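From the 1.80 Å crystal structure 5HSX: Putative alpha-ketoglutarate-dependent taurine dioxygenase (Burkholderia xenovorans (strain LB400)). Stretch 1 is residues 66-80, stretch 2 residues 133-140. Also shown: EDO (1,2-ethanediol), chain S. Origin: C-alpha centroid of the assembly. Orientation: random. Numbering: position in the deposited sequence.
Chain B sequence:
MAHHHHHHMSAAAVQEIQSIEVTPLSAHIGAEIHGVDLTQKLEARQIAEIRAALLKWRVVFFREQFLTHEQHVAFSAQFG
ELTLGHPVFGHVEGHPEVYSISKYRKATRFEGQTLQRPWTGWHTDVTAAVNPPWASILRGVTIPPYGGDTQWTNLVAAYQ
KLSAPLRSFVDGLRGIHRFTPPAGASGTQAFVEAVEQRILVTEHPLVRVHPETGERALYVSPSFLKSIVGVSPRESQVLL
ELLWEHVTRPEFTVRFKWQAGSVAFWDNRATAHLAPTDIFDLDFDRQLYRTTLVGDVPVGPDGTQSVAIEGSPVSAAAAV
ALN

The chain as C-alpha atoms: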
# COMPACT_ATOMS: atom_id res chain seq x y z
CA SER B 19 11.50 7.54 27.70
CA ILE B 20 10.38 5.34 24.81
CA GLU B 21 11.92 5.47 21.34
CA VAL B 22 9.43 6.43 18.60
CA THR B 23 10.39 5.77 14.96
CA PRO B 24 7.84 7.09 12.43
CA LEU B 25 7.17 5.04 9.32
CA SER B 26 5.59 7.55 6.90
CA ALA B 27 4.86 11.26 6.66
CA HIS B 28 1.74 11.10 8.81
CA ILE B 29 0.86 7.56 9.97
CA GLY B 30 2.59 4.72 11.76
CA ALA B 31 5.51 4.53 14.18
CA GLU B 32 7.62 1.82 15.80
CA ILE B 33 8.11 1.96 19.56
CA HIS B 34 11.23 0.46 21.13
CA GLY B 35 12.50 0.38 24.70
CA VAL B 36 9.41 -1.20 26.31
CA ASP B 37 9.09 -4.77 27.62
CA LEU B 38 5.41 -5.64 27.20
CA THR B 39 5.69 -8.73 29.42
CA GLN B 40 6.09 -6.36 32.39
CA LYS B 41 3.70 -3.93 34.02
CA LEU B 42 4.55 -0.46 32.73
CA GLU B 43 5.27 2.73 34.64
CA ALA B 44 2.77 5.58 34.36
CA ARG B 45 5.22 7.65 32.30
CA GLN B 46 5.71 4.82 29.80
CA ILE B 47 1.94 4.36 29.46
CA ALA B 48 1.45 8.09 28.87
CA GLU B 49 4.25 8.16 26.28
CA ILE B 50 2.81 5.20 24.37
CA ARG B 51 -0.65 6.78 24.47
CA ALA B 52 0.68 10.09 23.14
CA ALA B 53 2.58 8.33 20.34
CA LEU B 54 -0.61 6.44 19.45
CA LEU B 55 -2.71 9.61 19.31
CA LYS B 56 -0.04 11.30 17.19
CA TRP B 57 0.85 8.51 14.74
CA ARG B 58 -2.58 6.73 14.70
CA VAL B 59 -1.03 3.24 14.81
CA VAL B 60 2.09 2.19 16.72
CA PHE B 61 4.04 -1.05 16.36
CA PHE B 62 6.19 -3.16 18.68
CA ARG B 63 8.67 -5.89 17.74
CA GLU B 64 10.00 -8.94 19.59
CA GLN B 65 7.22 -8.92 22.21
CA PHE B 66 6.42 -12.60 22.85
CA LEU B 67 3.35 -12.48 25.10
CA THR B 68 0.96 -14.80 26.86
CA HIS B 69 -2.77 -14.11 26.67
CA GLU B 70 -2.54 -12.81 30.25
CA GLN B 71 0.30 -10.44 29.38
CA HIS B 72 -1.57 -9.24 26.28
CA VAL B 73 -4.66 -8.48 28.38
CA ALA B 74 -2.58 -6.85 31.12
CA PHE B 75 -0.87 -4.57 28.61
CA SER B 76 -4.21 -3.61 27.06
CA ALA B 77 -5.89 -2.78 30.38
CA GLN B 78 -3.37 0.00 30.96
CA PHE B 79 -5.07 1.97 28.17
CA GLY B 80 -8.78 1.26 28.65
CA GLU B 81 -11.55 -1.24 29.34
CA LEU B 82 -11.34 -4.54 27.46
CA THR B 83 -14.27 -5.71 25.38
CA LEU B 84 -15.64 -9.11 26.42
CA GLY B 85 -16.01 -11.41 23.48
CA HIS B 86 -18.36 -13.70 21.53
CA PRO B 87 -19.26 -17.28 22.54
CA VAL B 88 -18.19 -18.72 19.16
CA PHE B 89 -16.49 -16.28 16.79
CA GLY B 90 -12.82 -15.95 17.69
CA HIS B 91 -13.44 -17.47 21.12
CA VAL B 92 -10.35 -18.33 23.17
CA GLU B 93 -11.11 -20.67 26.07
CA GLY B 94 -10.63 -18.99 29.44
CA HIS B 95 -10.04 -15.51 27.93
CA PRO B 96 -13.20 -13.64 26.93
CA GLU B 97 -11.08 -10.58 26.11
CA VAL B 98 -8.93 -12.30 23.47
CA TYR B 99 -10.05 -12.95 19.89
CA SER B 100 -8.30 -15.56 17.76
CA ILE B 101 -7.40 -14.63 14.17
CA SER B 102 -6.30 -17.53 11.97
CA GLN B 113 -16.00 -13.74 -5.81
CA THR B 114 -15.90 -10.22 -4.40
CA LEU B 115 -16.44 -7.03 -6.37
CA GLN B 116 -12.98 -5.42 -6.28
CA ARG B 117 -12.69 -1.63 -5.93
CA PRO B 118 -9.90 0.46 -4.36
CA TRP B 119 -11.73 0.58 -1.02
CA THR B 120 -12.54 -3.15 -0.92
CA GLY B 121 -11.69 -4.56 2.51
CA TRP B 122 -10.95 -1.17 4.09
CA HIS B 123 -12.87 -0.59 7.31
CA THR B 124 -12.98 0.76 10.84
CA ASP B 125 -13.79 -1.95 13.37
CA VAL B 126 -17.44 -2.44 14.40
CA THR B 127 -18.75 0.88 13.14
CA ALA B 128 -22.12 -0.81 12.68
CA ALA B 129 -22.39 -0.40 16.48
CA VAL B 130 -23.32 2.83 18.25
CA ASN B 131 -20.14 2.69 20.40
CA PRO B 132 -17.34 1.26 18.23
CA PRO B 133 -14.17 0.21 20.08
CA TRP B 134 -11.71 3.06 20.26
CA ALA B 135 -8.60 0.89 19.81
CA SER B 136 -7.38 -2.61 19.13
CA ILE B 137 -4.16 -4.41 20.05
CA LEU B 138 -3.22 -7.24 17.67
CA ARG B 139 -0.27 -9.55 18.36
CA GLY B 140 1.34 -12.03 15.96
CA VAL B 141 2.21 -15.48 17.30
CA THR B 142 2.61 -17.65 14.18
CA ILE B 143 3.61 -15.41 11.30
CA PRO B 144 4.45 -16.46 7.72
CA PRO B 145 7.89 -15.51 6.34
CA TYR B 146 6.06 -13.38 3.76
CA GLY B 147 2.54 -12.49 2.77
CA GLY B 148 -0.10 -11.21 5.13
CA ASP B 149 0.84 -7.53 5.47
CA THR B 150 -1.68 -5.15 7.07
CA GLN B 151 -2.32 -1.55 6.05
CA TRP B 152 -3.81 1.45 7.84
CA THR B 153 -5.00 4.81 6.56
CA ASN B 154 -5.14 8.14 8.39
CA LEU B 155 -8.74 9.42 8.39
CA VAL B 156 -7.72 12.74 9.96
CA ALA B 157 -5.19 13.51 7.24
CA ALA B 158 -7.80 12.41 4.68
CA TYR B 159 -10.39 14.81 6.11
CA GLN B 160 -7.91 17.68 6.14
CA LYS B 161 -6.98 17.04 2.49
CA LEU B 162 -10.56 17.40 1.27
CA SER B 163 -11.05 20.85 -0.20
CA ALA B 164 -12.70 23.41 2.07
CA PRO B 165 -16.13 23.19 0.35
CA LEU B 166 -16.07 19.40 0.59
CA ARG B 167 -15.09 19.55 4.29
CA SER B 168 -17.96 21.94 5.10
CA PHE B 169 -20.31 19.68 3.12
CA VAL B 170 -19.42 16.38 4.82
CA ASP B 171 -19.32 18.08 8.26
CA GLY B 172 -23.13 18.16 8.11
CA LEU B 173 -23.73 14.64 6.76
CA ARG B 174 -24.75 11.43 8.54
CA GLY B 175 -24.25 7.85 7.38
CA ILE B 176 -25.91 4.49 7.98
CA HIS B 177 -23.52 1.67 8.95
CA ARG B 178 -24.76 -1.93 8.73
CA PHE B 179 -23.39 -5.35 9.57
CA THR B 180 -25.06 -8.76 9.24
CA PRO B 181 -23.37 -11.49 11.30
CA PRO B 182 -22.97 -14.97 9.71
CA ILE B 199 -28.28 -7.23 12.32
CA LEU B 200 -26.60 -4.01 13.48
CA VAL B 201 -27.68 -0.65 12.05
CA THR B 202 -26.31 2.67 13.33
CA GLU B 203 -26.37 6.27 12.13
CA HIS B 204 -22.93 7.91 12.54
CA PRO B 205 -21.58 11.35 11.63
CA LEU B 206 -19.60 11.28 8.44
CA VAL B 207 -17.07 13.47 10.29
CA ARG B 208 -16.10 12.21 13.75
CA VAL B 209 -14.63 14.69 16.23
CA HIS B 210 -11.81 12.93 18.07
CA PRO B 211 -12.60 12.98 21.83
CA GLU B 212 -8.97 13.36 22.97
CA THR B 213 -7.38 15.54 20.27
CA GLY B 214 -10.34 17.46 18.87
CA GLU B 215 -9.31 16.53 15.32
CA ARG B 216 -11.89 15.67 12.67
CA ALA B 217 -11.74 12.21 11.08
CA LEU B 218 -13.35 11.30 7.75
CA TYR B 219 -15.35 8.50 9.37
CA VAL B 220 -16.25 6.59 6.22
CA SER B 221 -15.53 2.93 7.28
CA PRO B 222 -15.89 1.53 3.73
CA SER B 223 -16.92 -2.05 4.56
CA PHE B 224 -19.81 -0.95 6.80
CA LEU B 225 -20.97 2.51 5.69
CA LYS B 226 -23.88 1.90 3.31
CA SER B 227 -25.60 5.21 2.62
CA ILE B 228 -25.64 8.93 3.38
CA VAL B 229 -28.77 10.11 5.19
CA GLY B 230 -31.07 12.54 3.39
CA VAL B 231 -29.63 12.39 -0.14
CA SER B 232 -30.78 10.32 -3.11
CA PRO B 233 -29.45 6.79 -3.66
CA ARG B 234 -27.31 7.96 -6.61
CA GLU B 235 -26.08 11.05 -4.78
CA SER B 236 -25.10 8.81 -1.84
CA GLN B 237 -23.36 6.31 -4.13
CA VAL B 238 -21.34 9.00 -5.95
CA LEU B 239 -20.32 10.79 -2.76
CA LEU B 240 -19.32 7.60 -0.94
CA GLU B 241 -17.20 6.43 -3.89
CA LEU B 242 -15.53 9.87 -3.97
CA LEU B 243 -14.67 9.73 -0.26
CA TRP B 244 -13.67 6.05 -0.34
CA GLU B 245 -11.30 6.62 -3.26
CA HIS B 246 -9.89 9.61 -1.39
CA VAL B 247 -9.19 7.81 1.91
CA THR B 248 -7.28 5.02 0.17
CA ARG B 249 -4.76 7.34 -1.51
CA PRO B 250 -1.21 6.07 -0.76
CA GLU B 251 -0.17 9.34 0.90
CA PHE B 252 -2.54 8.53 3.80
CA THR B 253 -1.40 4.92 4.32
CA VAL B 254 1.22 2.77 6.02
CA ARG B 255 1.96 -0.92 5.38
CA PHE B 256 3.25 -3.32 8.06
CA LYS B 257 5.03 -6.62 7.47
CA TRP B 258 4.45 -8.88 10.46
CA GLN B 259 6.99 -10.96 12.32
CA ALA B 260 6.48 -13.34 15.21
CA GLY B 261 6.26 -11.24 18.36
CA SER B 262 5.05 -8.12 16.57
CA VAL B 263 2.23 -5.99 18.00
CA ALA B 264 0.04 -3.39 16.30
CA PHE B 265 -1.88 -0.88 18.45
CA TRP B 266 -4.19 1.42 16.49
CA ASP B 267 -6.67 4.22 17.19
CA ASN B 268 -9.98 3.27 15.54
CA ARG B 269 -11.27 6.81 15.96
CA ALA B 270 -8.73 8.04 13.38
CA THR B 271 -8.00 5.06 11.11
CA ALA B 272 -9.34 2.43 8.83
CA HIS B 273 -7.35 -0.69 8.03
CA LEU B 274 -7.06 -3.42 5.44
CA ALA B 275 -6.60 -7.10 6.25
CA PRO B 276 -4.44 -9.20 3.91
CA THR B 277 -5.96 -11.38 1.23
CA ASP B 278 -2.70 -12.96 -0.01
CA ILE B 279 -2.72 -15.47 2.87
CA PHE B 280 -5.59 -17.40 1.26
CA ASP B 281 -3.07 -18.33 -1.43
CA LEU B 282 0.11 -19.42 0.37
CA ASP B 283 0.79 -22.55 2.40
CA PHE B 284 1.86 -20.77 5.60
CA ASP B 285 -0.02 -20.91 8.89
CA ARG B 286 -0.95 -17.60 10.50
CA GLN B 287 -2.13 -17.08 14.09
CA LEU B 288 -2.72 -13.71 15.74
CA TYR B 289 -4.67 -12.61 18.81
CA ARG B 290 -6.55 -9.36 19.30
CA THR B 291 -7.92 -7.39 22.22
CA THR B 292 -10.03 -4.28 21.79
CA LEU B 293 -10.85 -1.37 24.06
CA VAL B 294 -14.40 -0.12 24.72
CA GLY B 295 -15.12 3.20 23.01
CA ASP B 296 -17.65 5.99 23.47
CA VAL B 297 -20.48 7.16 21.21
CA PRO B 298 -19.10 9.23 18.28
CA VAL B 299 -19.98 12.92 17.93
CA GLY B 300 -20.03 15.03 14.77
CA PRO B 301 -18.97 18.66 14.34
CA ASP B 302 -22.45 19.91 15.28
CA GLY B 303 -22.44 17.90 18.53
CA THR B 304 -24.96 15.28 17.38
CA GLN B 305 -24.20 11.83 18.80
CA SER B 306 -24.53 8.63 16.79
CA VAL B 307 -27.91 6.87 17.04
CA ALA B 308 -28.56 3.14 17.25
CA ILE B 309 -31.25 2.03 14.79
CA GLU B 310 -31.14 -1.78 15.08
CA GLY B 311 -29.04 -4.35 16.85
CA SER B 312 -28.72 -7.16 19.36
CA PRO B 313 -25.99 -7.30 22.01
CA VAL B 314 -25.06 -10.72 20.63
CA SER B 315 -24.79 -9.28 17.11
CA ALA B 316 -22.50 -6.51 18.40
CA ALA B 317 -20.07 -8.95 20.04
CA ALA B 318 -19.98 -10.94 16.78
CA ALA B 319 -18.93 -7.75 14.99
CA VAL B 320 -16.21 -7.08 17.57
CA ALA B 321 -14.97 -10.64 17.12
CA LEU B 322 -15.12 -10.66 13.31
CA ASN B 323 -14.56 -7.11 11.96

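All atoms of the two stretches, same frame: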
# COMPACT_ATOMS: atom_id res chain seq x y z
N PHE B 66 7.00 -11.26 22.85
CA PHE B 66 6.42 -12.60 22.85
C PHE B 66 5.58 -12.74 24.12
O PHE B 66 6.12 -12.94 25.21
CB PHE B 66 7.51 -13.65 22.74
CG PHE B 66 8.36 -13.48 21.51
CD1 PHE B 66 7.93 -13.97 20.28
CD2 PHE B 66 9.56 -12.78 21.57
CE1 PHE B 66 8.70 -13.79 19.14
CE2 PHE B 66 10.32 -12.59 20.43
CZ PHE B 66 9.89 -13.09 19.22
N LEU B 67 4.26 -12.64 23.97
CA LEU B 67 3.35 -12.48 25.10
C LEU B 67 2.45 -13.69 25.29
O LEU B 67 2.09 -14.38 24.33
CB LEU B 67 2.48 -11.24 24.91
CG LEU B 67 3.18 -9.94 24.53
CD1 LEU B 67 2.16 -8.81 24.38
CD2 LEU B 67 4.23 -9.58 25.58
N THR B 68 2.09 -13.94 26.54
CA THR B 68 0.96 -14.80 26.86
C THR B 68 -0.35 -14.03 26.71
O THR B 68 -0.37 -12.80 26.62
CB THR B 68 1.07 -15.33 28.29
OG1 THR B 68 1.00 -14.22 29.21
CG2 THR B 68 2.38 -16.10 28.51
N HIS B 69 -1.46 -14.77 26.68
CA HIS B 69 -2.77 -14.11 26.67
C HIS B 69 -2.93 -13.19 27.88
O HIS B 69 -3.46 -12.08 27.76
CB HIS B 69 -3.90 -15.15 26.66
CG HIS B 69 -4.03 -15.91 25.38
ND1 HIS B 69 -3.71 -15.37 24.15
CD2 HIS B 69 -4.45 -17.17 25.14
CE1 HIS B 69 -3.93 -16.27 23.21
NE2 HIS B 69 -4.38 -17.37 23.78
N GLU B 70 -2.45 -13.64 29.05
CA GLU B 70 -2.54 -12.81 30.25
C GLU B 70 -1.73 -11.53 30.11
O GLU B 70 -2.18 -10.46 30.50
CB GLU B 70 -2.08 -13.60 31.48
CG GLU B 70 -3.06 -14.67 31.94
CD GLU B 70 -2.89 -15.99 31.21
OE1 GLU B 70 -2.19 -16.03 30.17
OE2 GLU B 70 -3.45 -17.00 31.69
N GLN B 71 -0.52 -11.63 29.55
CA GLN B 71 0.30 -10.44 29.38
C GLN B 71 -0.31 -9.49 28.36
O GLN B 71 -0.26 -8.27 28.52
CB GLN B 71 1.73 -10.83 28.99
CG GLN B 71 2.52 -11.44 30.15
CD GLN B 71 3.72 -12.25 29.67
OE1 GLN B 71 3.82 -12.61 28.50
NE2 GLN B 71 4.63 -12.55 30.60
N HIS B 72 -0.89 -10.05 27.29
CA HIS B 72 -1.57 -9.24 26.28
C HIS B 72 -2.74 -8.47 26.90
O HIS B 72 -2.90 -7.27 26.67
CB HIS B 72 -2.02 -10.16 25.15
CG HIS B 72 -2.64 -9.47 23.97
ND1 HIS B 72 -2.98 -10.16 22.82
CD2 HIS B 72 -2.98 -8.18 23.75
CE1 HIS B 72 -3.50 -9.31 21.94
NE2 HIS B 72 -3.51 -8.11 22.49
N VAL B 73 -3.55 -9.15 27.71
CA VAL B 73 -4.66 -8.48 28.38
C VAL B 73 -4.15 -7.44 29.36
O VAL B 73 -4.67 -6.31 29.43
CB VAL B 73 -5.58 -9.51 29.07
CG1 VAL B 73 -6.57 -8.81 30.01
CG2 VAL B 73 -6.31 -10.35 28.03
N ALA B 74 -3.11 -7.78 30.13
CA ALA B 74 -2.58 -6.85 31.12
C ALA B 74 -2.03 -5.59 30.46
O ALA B 74 -2.24 -4.48 30.97
CB ALA B 74 -1.50 -7.53 31.97
N PHE B 75 -1.34 -5.74 29.34
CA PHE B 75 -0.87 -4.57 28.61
C PHE B 75 -2.04 -3.71 28.15
O PHE B 75 -2.01 -2.48 28.29
CB PHE B 75 -0.03 -4.98 27.40
CG PHE B 75 0.29 -3.84 26.46
CD1 PHE B 75 1.28 -2.92 26.77
CD2 PHE B 75 -0.41 -3.69 25.27
CE1 PHE B 75 1.58 -1.87 25.90
CE2 PHE B 75 -0.12 -2.64 24.40
CZ PHE B 75 0.88 -1.73 24.72
N SER B 76 -3.08 -4.35 27.61
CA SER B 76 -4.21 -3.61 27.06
C SER B 76 -4.95 -2.83 28.14
O SER B 76 -5.39 -1.71 27.90
CB SER B 76 -5.16 -4.59 26.37
OG SER B 76 -4.46 -5.39 25.45
N ALA B 77 -5.09 -3.42 29.33
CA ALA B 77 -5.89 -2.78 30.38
C ALA B 77 -5.27 -1.50 30.89
O ALA B 77 -5.95 -0.72 31.58
CB ALA B 77 -6.11 -3.75 31.55
N GLN B 78 -4.00 -1.25 30.58
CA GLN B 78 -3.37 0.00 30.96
C GLN B 78 -3.86 1.18 30.13
O GLN B 78 -3.58 2.33 30.48
CB GLN B 78 -1.84 -0.13 30.84
CG GLN B 78 -1.26 -1.19 31.76
CD GLN B 78 0.21 -1.48 31.50
OE1 GLN B 78 1.00 -1.58 32.44
NE2 GLN B 78 0.57 -1.64 30.23
N PHE B 79 -4.60 0.92 29.05
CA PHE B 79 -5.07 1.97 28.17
C PHE B 79 -6.59 2.09 28.11
O PHE B 79 -7.09 3.07 27.54
CB PHE B 79 -4.50 1.76 26.76
CG PHE B 79 -3.00 1.74 26.73
CD1 PHE B 79 -2.28 2.92 26.58
CD2 PHE B 79 -2.30 0.55 26.89
CE1 PHE B 79 -0.89 2.91 26.57
CE2 PHE B 79 -0.91 0.53 26.89
CZ PHE B 79 -0.20 1.71 26.73
N GLY B 80 -7.34 1.16 28.70
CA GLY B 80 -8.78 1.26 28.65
C GLY B 80 -9.43 -0.01 29.17
O GLY B 80 -8.78 -0.87 29.75
N PRO B 133 -15.36 0.21 19.21
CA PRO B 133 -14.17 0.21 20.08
C PRO B 133 -13.20 1.29 19.65
O PRO B 133 -13.00 1.55 18.46
CB PRO B 133 -13.58 -1.19 19.87
CG PRO B 133 -14.09 -1.63 18.53
CD PRO B 133 -15.48 -1.05 18.45
N TRP B 134 -12.60 1.97 20.63
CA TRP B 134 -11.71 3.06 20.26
C TRP B 134 -10.34 2.58 19.81
O TRP B 134 -9.65 3.32 19.09
CB TRP B 134 -11.59 4.07 21.41
CG TRP B 134 -10.66 3.72 22.53
CD1 TRP B 134 -10.99 3.12 23.73
CD2 TRP B 134 -9.26 4.02 22.60
NE1 TRP B 134 -9.86 3.02 24.52
CE2 TRP B 134 -8.80 3.56 23.85
CE3 TRP B 134 -8.36 4.64 21.73
CZ2 TRP B 134 -7.46 3.69 24.25
CZ3 TRP B 134 -7.03 4.77 22.12
CH2 TRP B 134 -6.60 4.29 23.37
N ALA B 135 -9.93 1.37 20.18
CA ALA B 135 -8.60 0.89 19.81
C ALA B 135 -8.60 -0.62 19.80
O ALA B 135 -9.43 -1.27 20.43
CB ALA B 135 -7.52 1.39 20.79
N SER B 136 -7.62 -1.17 19.09
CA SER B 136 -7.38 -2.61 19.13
C SER B 136 -5.88 -2.85 19.26
O SER B 136 -5.06 -2.05 18.81
CB SER B 136 -7.93 -3.31 17.87
OG SER B 136 -9.14 -2.71 17.43
N ILE B 137 -5.54 -3.98 19.87
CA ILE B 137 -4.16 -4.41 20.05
C ILE B 137 -4.05 -5.82 19.51
O ILE B 137 -4.61 -6.76 20.09
CB ILE B 137 -3.73 -4.35 21.52
CG1 ILE B 137 -3.83 -2.91 22.03
CG2 ILE B 137 -2.31 -4.91 21.69
CD1 ILE B 137 -3.83 -2.78 23.50
N LEU B 138 -3.32 -5.98 18.40
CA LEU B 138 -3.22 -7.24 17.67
C LEU B 138 -1.79 -7.74 17.76
O LEU B 138 -0.86 -7.02 17.38
CB LEU B 138 -3.63 -7.01 16.21
CG LEU B 138 -3.55 -8.16 15.22
CD1 LEU B 138 -4.50 -9.28 15.62
CD2 LEU B 138 -3.88 -7.62 13.82
N ARG B 139 -1.60 -8.98 18.24
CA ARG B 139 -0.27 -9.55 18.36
C ARG B 139 -0.11 -10.78 17.47
O ARG B 139 -1.04 -11.59 17.33
CB ARG B 139 0.07 -9.89 19.83
CG ARG B 139 -0.42 -11.25 20.35
CD ARG B 139 -0.08 -11.41 21.84
NE ARG B 139 0.04 -12.81 22.22
CZ ARG B 139 -0.94 -13.55 22.73
NH1 ARG B 139 -2.14 -13.02 22.93
NH2 ARG B 139 -0.72 -14.82 23.04
N GLY B 140 1.06 -10.93 16.86
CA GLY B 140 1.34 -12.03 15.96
C GLY B 140 2.14 -13.12 16.63
O GLY B 140 3.24 -12.88 17.14
C1 EDO S . -0.75 -17.96 26.75
O1 EDO S . -1.72 -18.12 27.79
C2 EDO S . -1.37 -18.30 25.40
O2 EDO S . -0.61 -17.70 24.34
O HOH W 1 2.93 -12.76 21.38

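The helix that begins at His69 runs alongside strand 135-140, nearly antiparallel to it, with 153° between their N-to-C directions. The two axes come no closer than 9.9 Å, so side chains fill the gap. Ile137 and Arg139 point toward the helix. Ser136 and Leu138, which alternate with them along the strand, point away.

Arg139 makes the most extensive contact. Its chi1 is p, and chi2 and chi3 are both t, so the chain is extended and carries the guanidinium to the start of the helix. There Arg139 NH1 donates two hydrogen bonds, to His69 ND1 at 3.1 Å and to His72 ND1 at 3.0 Å. Both imidazoles meet it at the ring edge, where the nitrogen lone pair lies. Both ND1 atoms therefore act as acceptors and carry no proton. Arg139 NE donates to water 1 at 3.0 Å, and the same water accepts from Leu67 N at 2.9 Å. The carbonyl Leu67 O also lies 3.1 Å from Arg139 NH2.

His69 starts with its CB pointing away from the strand. Its m chi1 and a chi2 of -31° bring the ring back so that ND1 reaches the arginine. His72 points toward the strand from the outset. With chi1 t, its ring reaches both Ile137 and Arg139 and uses both nitrogens. ND1 accepts from the arginine, while His72 NE2 donates to Ile137 O at 3.0 Å. One side chain thus ties the helix to both the backbone and a side chain of the strand.

Thr68 caps the helix. Its p rotamer places Thr68 OG1 to accept from Gln71 N at 3.0 Å. Gln71 OE1 returns the bond by accepting from Thr68 N at 2.9 Å.

Further along, the contact becomes more apolar. Ile137 is m at chi1 and t at chi2, which brings Ile137 CD1 up against Phe75 and Ser76. Ile137 CD1 lies 3.8 Å from Phe75 CE2 and 3.3 Å from Ser76 OG. The m rotamer of Ser76 turns its hydroxyl back to the helix, where Ser76 OG donates to His72 O at 2.7 Å.

Beyond the helix, Trp134 has chi1 p and its indole reaches Phe79. Trp134 CZ2 is 3.4 Å from Phe79 O and 4.3 Å from Phe79 CB. An ideal CB on Gly80 would lie only 3.1 Å from Trp134 NE1, a tight fit.

A 1,2-ethanediol, probably from the crystallisation liquor, sits beside the helix start. EDO O1 donates to Glu70 OE1 at 3.2 Å, and EDO C2 lies over one face of the His69 ring.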